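Long-range contacts in Rod shape-determining protein (MreC) (Helicobacter pylori, PDB 5LP5), which binds the transpeptidase PBP2 and probably serves as a scaffold for the cell-wall synthesis machinery that keeps the cell rod-shaped: residues Q133-A138 and K236-V241; N164-F169 and D181-S186; G192-T197 and G207-E212. All coordinates share one frame; numbering follows the deposited sequence.

Contact 1 (Q133-A138 and K236-V241)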
# COMPACT_ATOMS: atom_id res chain seq x y z
N GLN C 133 -30.12 -3.85 -16.06
CA GLN C 133 -28.82 -4.46 -15.83
C GLN C 133 -27.77 -3.94 -16.85
O GLN C 133 -28.11 -3.61 -17.96
CB GLN C 133 -28.94 -6.00 -15.90
CG GLN C 133 -27.68 -6.76 -15.54
CD GLN C 133 -27.90 -8.28 -15.43
OE1 GLN C 133 -26.93 -9.04 -15.18
NE2 GLN C 133 -29.15 -8.72 -15.56
N ALA C 134 -26.50 -3.86 -16.45
CA ALA C 134 -25.43 -3.53 -17.37
C ALA C 134 -25.03 -4.77 -18.18
O ALA C 134 -24.64 -5.81 -17.60
CB ALA C 134 -24.24 -2.99 -16.61
N ILE C 135 -25.12 -4.65 -19.51
CA ILE C 135 -24.70 -5.73 -20.44
C ILE C 135 -23.38 -5.46 -21.15
O ILE C 135 -22.77 -6.38 -21.66
CB ILE C 135 -25.77 -6.07 -21.51
CG1 ILE C 135 -26.04 -4.87 -22.45
CG2 ILE C 135 -27.05 -6.51 -20.83
CD1 ILE C 135 -26.91 -5.21 -23.64
N GLY C 136 -22.95 -4.21 -21.21
CA GLY C 136 -21.68 -3.87 -21.89
C GLY C 136 -21.60 -2.41 -22.28
O GLY C 136 -22.25 -1.58 -21.69
N ILE C 137 -20.78 -2.11 -23.27
CA ILE C 137 -20.61 -0.73 -23.70
C ILE C 137 -20.73 -0.62 -25.20
O ILE C 137 -20.76 -1.63 -25.90
CB ILE C 137 -19.23 -0.17 -23.31
CG1 ILE C 137 -18.11 -0.90 -24.07
CG2 ILE C 137 -19.01 -0.29 -21.80
CD1 ILE C 137 -16.72 -0.39 -23.76
N ALA C 138 -20.78 0.60 -25.69
CA ALA C 138 -20.99 0.86 -27.11
C ALA C 138 -20.16 2.03 -27.57
O ALA C 138 -20.12 3.05 -26.90
CB ALA C 138 -22.47 1.12 -27.39
N LYS C 236 -32.25 -13.19 -23.81
CA LYS C 236 -33.39 -12.36 -23.46
C LYS C 236 -33.01 -10.90 -23.35
O LYS C 236 -33.79 -10.05 -23.74
CB LYS C 236 -34.07 -12.86 -22.19
CG LYS C 236 -35.28 -13.73 -22.48
CD LYS C 236 -35.76 -14.49 -21.24
CE LYS C 236 -37.15 -15.09 -21.41
NZ LYS C 236 -37.85 -15.19 -20.09
N LEU C 237 -31.80 -10.63 -22.86
CA LEU C 237 -31.34 -9.27 -22.59
C LEU C 237 -30.65 -8.59 -23.77
O LEU C 237 -30.09 -7.50 -23.59
CB LEU C 237 -30.39 -9.26 -21.37
CG LEU C 237 -31.08 -9.09 -20.01
CD1 LEU C 237 -31.92 -10.30 -19.63
CD2 LEU C 237 -30.06 -8.80 -18.92
N LEU C 238 -30.62 -9.22 -24.94
CA LEU C 238 -30.08 -8.56 -26.11
C LEU C 238 -31.19 -7.84 -26.87
O LEU C 238 -30.93 -7.07 -27.79
CB LEU C 238 -29.24 -9.52 -26.95
CG LEU C 238 -27.81 -9.71 -26.41
CD1 LEU C 238 -27.02 -10.74 -27.20
CD2 LEU C 238 -27.02 -8.40 -26.37
N ARG C 239 -32.43 -8.09 -26.46
CA ARG C 239 -33.54 -7.24 -26.90
C ARG C 239 -33.96 -6.31 -25.77
O ARG C 239 -33.65 -6.56 -24.61
CB ARG C 239 -34.71 -8.09 -27.40
CG ARG C 239 -34.36 -8.77 -28.73
CD ARG C 239 -35.50 -9.55 -29.36
NE ARG C 239 -36.22 -10.41 -28.40
CZ ARG C 239 -35.92 -11.68 -28.10
NH1 ARG C 239 -34.88 -12.29 -28.65
NH2 ARG C 239 -36.68 -12.33 -27.23
N HIS C 240 -34.63 -5.22 -26.14
CA HIS C 240 -35.05 -4.17 -25.20
C HIS C 240 -33.87 -3.41 -24.60
O HIS C 240 -33.81 -3.24 -23.38
CB HIS C 240 -35.93 -4.74 -24.09
CG HIS C 240 -37.21 -5.36 -24.58
ND1 HIS C 240 -38.15 -4.65 -25.30
CD2 HIS C 240 -37.71 -6.61 -24.42
CE1 HIS C 240 -39.16 -5.45 -25.59
NE2 HIS C 240 -38.92 -6.64 -25.07
N VAL C 241 -32.95 -2.96 -25.46
CA VAL C 241 -31.68 -2.41 -25.04
C VAL C 241 -31.67 -0.89 -25.12
O VAL C 241 -32.13 -0.33 -26.11
CB VAL C 241 -30.51 -2.96 -25.87
CG1 VAL C 241 -29.19 -2.29 -25.48
CG2 VAL C 241 -30.43 -4.47 -25.73

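Contact 2 (N164-F169 and D181-S186)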
# COMPACT_ATOMS: atom_id res chain seq x y z
N ASN C 164 -20.60 -0.33 1.43
CA ASN C 164 -19.47 0.59 1.53
C ASN C 164 -18.91 0.99 0.17
O ASN C 164 -17.88 1.68 0.08
CB ASN C 164 -18.38 0.00 2.42
CG ASN C 164 -18.85 -0.18 3.85
OD1 ASN C 164 -18.68 -1.25 4.44
ND2 ASN C 164 -19.48 0.86 4.40
N GLN C 165 -19.59 0.57 -0.90
CA GLN C 165 -19.30 1.01 -2.26
C GLN C 165 -17.83 0.86 -2.61
O GLN C 165 -17.19 1.80 -3.06
CB GLN C 165 -19.80 2.45 -2.46
CG GLN C 165 -21.25 2.62 -2.01
CD GLN C 165 -21.87 3.97 -2.34
OE1 GLN C 165 -21.26 5.01 -2.12
NE2 GLN C 165 -23.11 3.96 -2.81
N VAL C 166 -17.29 -0.34 -2.39
CA VAL C 166 -15.91 -0.66 -2.71
C VAL C 166 -15.73 -0.63 -4.24
O VAL C 166 -16.49 -1.26 -4.99
CB VAL C 166 -15.54 -2.03 -2.17
CG1 VAL C 166 -14.20 -2.49 -2.72
CG2 VAL C 166 -15.50 -2.02 -0.66
N LEU C 167 -14.70 0.09 -4.70
CA LEU C 167 -14.54 0.39 -6.12
C LEU C 167 -13.64 -0.60 -6.83
O LEU C 167 -12.69 -1.13 -6.25
CB LEU C 167 -13.95 1.79 -6.27
CG LEU C 167 -14.92 2.95 -5.90
CD1 LEU C 167 -14.21 4.30 -5.85
CD2 LEU C 167 -16.16 2.98 -6.83
N GLY C 168 -13.95 -0.88 -8.09
CA GLY C 168 -13.11 -1.69 -8.94
C GLY C 168 -13.42 -1.39 -10.40
O GLY C 168 -14.22 -0.49 -10.70
N PHE C 169 -12.78 -2.13 -11.31
CA PHE C 169 -13.08 -2.00 -12.74
C PHE C 169 -13.41 -3.33 -13.38
O PHE C 169 -12.79 -4.35 -13.06
CB PHE C 169 -11.92 -1.37 -13.51
CG PHE C 169 -11.64 0.05 -13.13
CD1 PHE C 169 -12.40 1.08 -13.66
CD2 PHE C 169 -10.60 0.36 -12.25
CE1 PHE C 169 -12.14 2.39 -13.33
CE2 PHE C 169 -10.35 1.67 -11.91
CZ PHE C 169 -11.12 2.69 -12.46
N ASP C 181 -11.90 -6.10 -11.11
CA ASP C 181 -10.46 -6.06 -10.90
C ASP C 181 -10.06 -4.82 -10.11
O ASP C 181 -10.84 -3.86 -10.00
CB ASP C 181 -9.77 -6.04 -12.27
CG ASP C 181 -9.15 -7.37 -12.63
OD1 ASP C 181 -8.51 -7.94 -11.71
OD2 ASP C 181 -9.31 -7.82 -13.80
N PHE C 182 -8.85 -4.88 -9.55
CA PHE C 182 -8.17 -3.72 -8.95
C PHE C 182 -8.79 -3.15 -7.68
O PHE C 182 -8.77 -1.96 -7.43
CB PHE C 182 -7.95 -2.62 -9.98
CG PHE C 182 -7.39 -3.11 -11.29
CD1 PHE C 182 -6.29 -3.98 -11.34
CD2 PHE C 182 -8.03 -2.78 -12.48
CE1 PHE C 182 -5.82 -4.44 -12.55
CE2 PHE C 182 -7.53 -3.21 -13.70
CZ PHE C 182 -6.43 -4.04 -13.74
N ILE C 183 -9.26 -4.04 -6.83
CA ILE C 183 -9.85 -3.70 -5.54
C ILE C 183 -8.78 -3.62 -4.45
O ILE C 183 -7.88 -4.47 -4.38
CB ILE C 183 -10.85 -4.78 -5.12
CG1 ILE C 183 -11.85 -5.05 -6.24
CG2 ILE C 183 -11.57 -4.43 -3.84
CD1 ILE C 183 -12.63 -6.35 -6.09
N VAL C 184 -8.90 -2.64 -3.57
CA VAL C 184 -7.92 -2.49 -2.48
C VAL C 184 -7.89 -3.73 -1.60
O VAL C 184 -8.92 -4.27 -1.28
CB VAL C 184 -8.17 -1.22 -1.62
CG1 VAL C 184 -8.08 0.04 -2.45
CG2 VAL C 184 -9.52 -1.25 -0.98
N PRO C 185 -6.71 -4.18 -1.20
CA PRO C 185 -6.63 -5.43 -0.44
C PRO C 185 -7.27 -5.36 0.95
O PRO C 185 -7.67 -6.39 1.50
CB PRO C 185 -5.11 -5.69 -0.32
CG PRO C 185 -4.48 -4.74 -1.27
CD PRO C 185 -5.39 -3.55 -1.33
N SER C 186 -7.39 -4.17 1.51
CA SER C 186 -7.96 -4.02 2.85
C SER C 186 -9.48 -4.01 2.86
O SER C 186 -10.06 -3.98 3.94
CB SER C 186 -7.45 -2.74 3.50
OG SER C 186 -7.92 -1.59 2.81

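Contact 3 (G192-T197 and G207-E212)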
# COMPACT_ATOMS: atom_id res chain seq x y z
N GLY C 192 -21.80 -12.91 -2.42
CA GLY C 192 -23.19 -12.51 -2.57
C GLY C 192 -23.42 -11.01 -2.61
O GLY C 192 -24.50 -10.59 -3.01
N ASP C 193 -22.45 -10.21 -2.17
CA ASP C 193 -22.55 -8.76 -2.26
C ASP C 193 -22.99 -8.31 -3.66
O ASP C 193 -22.38 -8.72 -4.65
CB ASP C 193 -21.17 -8.10 -2.01
CG ASP C 193 -20.94 -7.72 -0.57
OD1 ASP C 193 -21.90 -7.18 0.02
OD2 ASP C 193 -19.79 -7.92 -0.07
N GLN C 194 -24.00 -7.44 -3.70
CA GLN C 194 -24.38 -6.73 -4.90
C GLN C 194 -23.24 -5.89 -5.50
O GLN C 194 -22.47 -5.24 -4.78
CB GLN C 194 -25.55 -5.82 -4.62
CG GLN C 194 -26.90 -6.54 -4.58
CD GLN C 194 -28.00 -5.66 -5.15
OE1 GLN C 194 -27.95 -4.42 -5.03
NE2 GLN C 194 -28.98 -6.29 -5.79
N VAL C 195 -23.17 -5.92 -6.83
CA VAL C 195 -22.23 -5.10 -7.58
C VAL C 195 -23.02 -4.16 -8.51
O VAL C 195 -23.81 -4.61 -9.34
CB VAL C 195 -21.28 -5.99 -8.40
CG1 VAL C 195 -20.34 -5.15 -9.25
CG2 VAL C 195 -20.49 -6.87 -7.46
N LEU C 196 -22.79 -2.86 -8.37
CA LEU C 196 -23.53 -1.84 -9.12
C LEU C 196 -22.57 -0.94 -9.88
O LEU C 196 -21.42 -0.78 -9.47
CB LEU C 196 -24.32 -0.95 -8.18
CG LEU C 196 -25.27 -1.67 -7.24
CD1 LEU C 196 -25.75 -0.80 -6.08
CD2 LEU C 196 -26.41 -2.26 -8.06
N THR C 197 -23.04 -0.32 -10.96
CA THR C 197 -22.22 0.66 -11.64
C THR C 197 -21.93 1.82 -10.68
O THR C 197 -22.82 2.26 -9.94
CB THR C 197 -22.91 1.19 -12.90
OG1 THR C 197 -24.14 1.81 -12.55
CG2 THR C 197 -23.19 0.09 -13.87
N GLY C 207 -25.59 3.03 -9.74
CA GLY C 207 -26.63 2.17 -9.17
C GLY C 207 -27.30 1.17 -10.09
O GLY C 207 -28.23 0.50 -9.69
N VAL C 208 -26.82 1.04 -11.32
CA VAL C 208 -27.34 0.04 -12.24
C VAL C 208 -26.77 -1.30 -11.85
O VAL C 208 -25.60 -1.39 -11.51
CB VAL C 208 -26.98 0.36 -13.69
CG1 VAL C 208 -27.51 -0.71 -14.62
CG2 VAL C 208 -27.56 1.70 -14.09
N PHE C 209 -27.58 -2.35 -11.90
CA PHE C 209 -27.18 -3.68 -11.42
C PHE C 209 -26.20 -4.35 -12.39
O PHE C 209 -26.37 -4.30 -13.60
CB PHE C 209 -28.38 -4.59 -11.20
CG PHE C 209 -28.03 -5.98 -10.72
CD1 PHE C 209 -27.77 -6.21 -9.39
CD2 PHE C 209 -27.99 -7.05 -11.60
CE1 PHE C 209 -27.46 -7.50 -8.93
CE2 PHE C 209 -27.67 -8.33 -11.15
CZ PHE C 209 -27.41 -8.55 -9.81
N VAL C 210 -25.17 -4.97 -11.84
CA VAL C 210 -24.20 -5.69 -12.65
C VAL C 210 -24.22 -7.17 -12.34
O VAL C 210 -24.37 -7.99 -13.25
CB VAL C 210 -22.79 -5.14 -12.44
CG1 VAL C 210 -21.79 -5.94 -13.24
CG2 VAL C 210 -22.74 -3.70 -12.90
N GLY C 211 -24.04 -7.51 -11.05
CA GLY C 211 -23.96 -8.91 -10.61
C GLY C 211 -23.69 -9.06 -9.13
O GLY C 211 -23.90 -8.13 -8.37
N GLU C 212 -23.23 -10.24 -8.72
CA GLU C 212 -22.96 -10.53 -7.31
C GLU C 212 -21.63 -11.24 -7.18
O GLU C 212 -21.25 -12.02 -8.05
CB GLU C 212 -24.06 -11.44 -6.73
CG GLU C 212 -25.45 -10.82 -6.73
CD GLU C 212 -26.57 -11.76 -6.36
OE1 GLU C 212 -26.31 -12.79 -5.67
OE2 GLU C 212 -27.72 -11.41 -6.77

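Contact 1 (Q133-A138 and K236-V241)
Ile135 carries this contact with its outermost methyl. CD1 reaches the loop of 236-241 and meets three things there: CG1 of Val241 at 4.1 Å, CD2 of Leu238 at 4.2 Å, and, in simple van der Waals contact, the carbonyl O of Leu237. The torsions put it there: CG1 sits in the crowded place between backbone N and carbonyl carbon (chi1 64°), and the chain then runs straight out (chi2 171°). Its other branch, CG2, lies 4.2 Å from CD2 of Leu237. That same leucine methyl touches the end of Gln133, whose extended chain crosses Leu237 at about a right angle, with CD and CD2 4.1 Å apart. No hydrogen bond joins the two segments.

Further out, hydrogen bonds and packing place the two segments. Ser130 OG bonds the carbonyl O of Leu237, while the backbone of Ile135 is paired with Leu128 and Asn150 in the sheet. Phe231 adds to the packing on Ile135, and Leu128 packs on both Ile135 and Val241. With Ile135, Leu238 and Val241 buried, the loop thus lies against the start of strand 134-141, as the chain enters strand 241-246 of a closed, six-stranded antiparallel beta barrel.

Contact 2 (N164-F169 and D181-S186)
The backbone supplies the one bridge between segments 164-169 and 181-186 of this beta hairpin. Phe169 and Asp181 form an antiparallel hydrogen-bonded pair: Phe169 N donates to Asp181 O at 2.9 Å, and Asp181 N returns to Phe169 O at 2.8 Å. Both bonds are nearly straight (166° and 170° at the hydrogen), and each donor lies in the plane of the carbonyl it meets. Gly168 lies beside the pair, its CA near Asp181 O. Toward Gly168 and Phe182 no further bridge joins the two segments; Phe182 has left-handed backbone angles, and at the other end Gln165 and Val166 form a G1 beta bulge opposite Ile161.

Apolar contact takes over where the bonds end. CG1 of Val166 meets CG2 of Ile183 at 3.5 Å, each branch anti to its own backbone N, the two side chains crossing at about a right angle.

The aromatic part is a meeting of Phe169 and Phe182, whose side chains run across each other at about a right angle. CD2 of Phe169 comes to the edge of the Phe182 ring, near its plane, 4.1 Å from CD2 of that ring. One face of the Phe182 ring is covered by CB of Asp181, 3.7 Å above the ring centre. The carboxylate of Asp181 turns off to Ser224, whose OG is hydrogen-bonded to OD1.

PBP2 then takes up what the hairpin presents: the ring of Phe169 stacks on Tyr134 of the PBP2 chain, and the carbonyl O of Phe182 is hydrogen-bonded to Tyr127 OH of the same chain. The chemistry therefore implies a largely aromatic and apolar docking surface, next to a short stretch of backbone pairing and supplemented by a backbone carbonyl as a polar contact.

Contact 3 (G192-T197 and G207-E212)
Strands 194-197 and 209-218 form a beta hairpin interrupted by a classic beta bulge, in which Val210 and Gly211 both face Val195. The carbonyl O of Val195 accepts Val210 N at 2.9 Å and, weakly, Gly211 N at 3.4 Å, while its own N donates to Gly211 O at 2.8 Å from above that carbonyl plane.

On the face with Gln194, Leu196 and Glu212, the ring of Phe209 reaches forward along its own strand, CG anti to the backbone N (chi1 179°), so that Gly211 N lies over one ring face, offset toward the rim. Gln194, bent at chi2, crosses this ring at about a right angle, its amide plane 50° from the ring plane and NE2 3.7 Å from CE1. CD2 of Leu196 settles near CA of Phe209. Val195 lies on the other face, and its CG1 meets, at 4.0 Å, CB of Val210, which points toward strand 194-197; Leu227 and Val159 pack on both valines.

At the loop end, Thr197 N bonds Val208 O and Thr197 O takes Gly207 N. Thr197 OG1, in the crowded position between N and carbonyl carbon, accepts Val208 N at 3.0 Å and donates to Gly205 O.

Contact 1 is buried and belongs to one barrel; contacts 2 and 3, both partly buried, are hairpins of the other and share its antiparallel sheet, though their nearest atoms stay about 6 Å apart. Chemistry follows place: contact 1 is mainly apolar, with no hydrogen bond between its segments, contact 3 rests on a bulged backbone ladder, and contact 2 has a single bridge with aromatic rings turned to PBP2. No other chain of the assembly touches contact 3. Contacts 1 and 3 do meet across the barrels, through a probable hydrogen bond of 2.9 Å from Ala134 N to Phe209 O. Two such barrels are consistent with the family's kinship to chymotrypsin-like proteases.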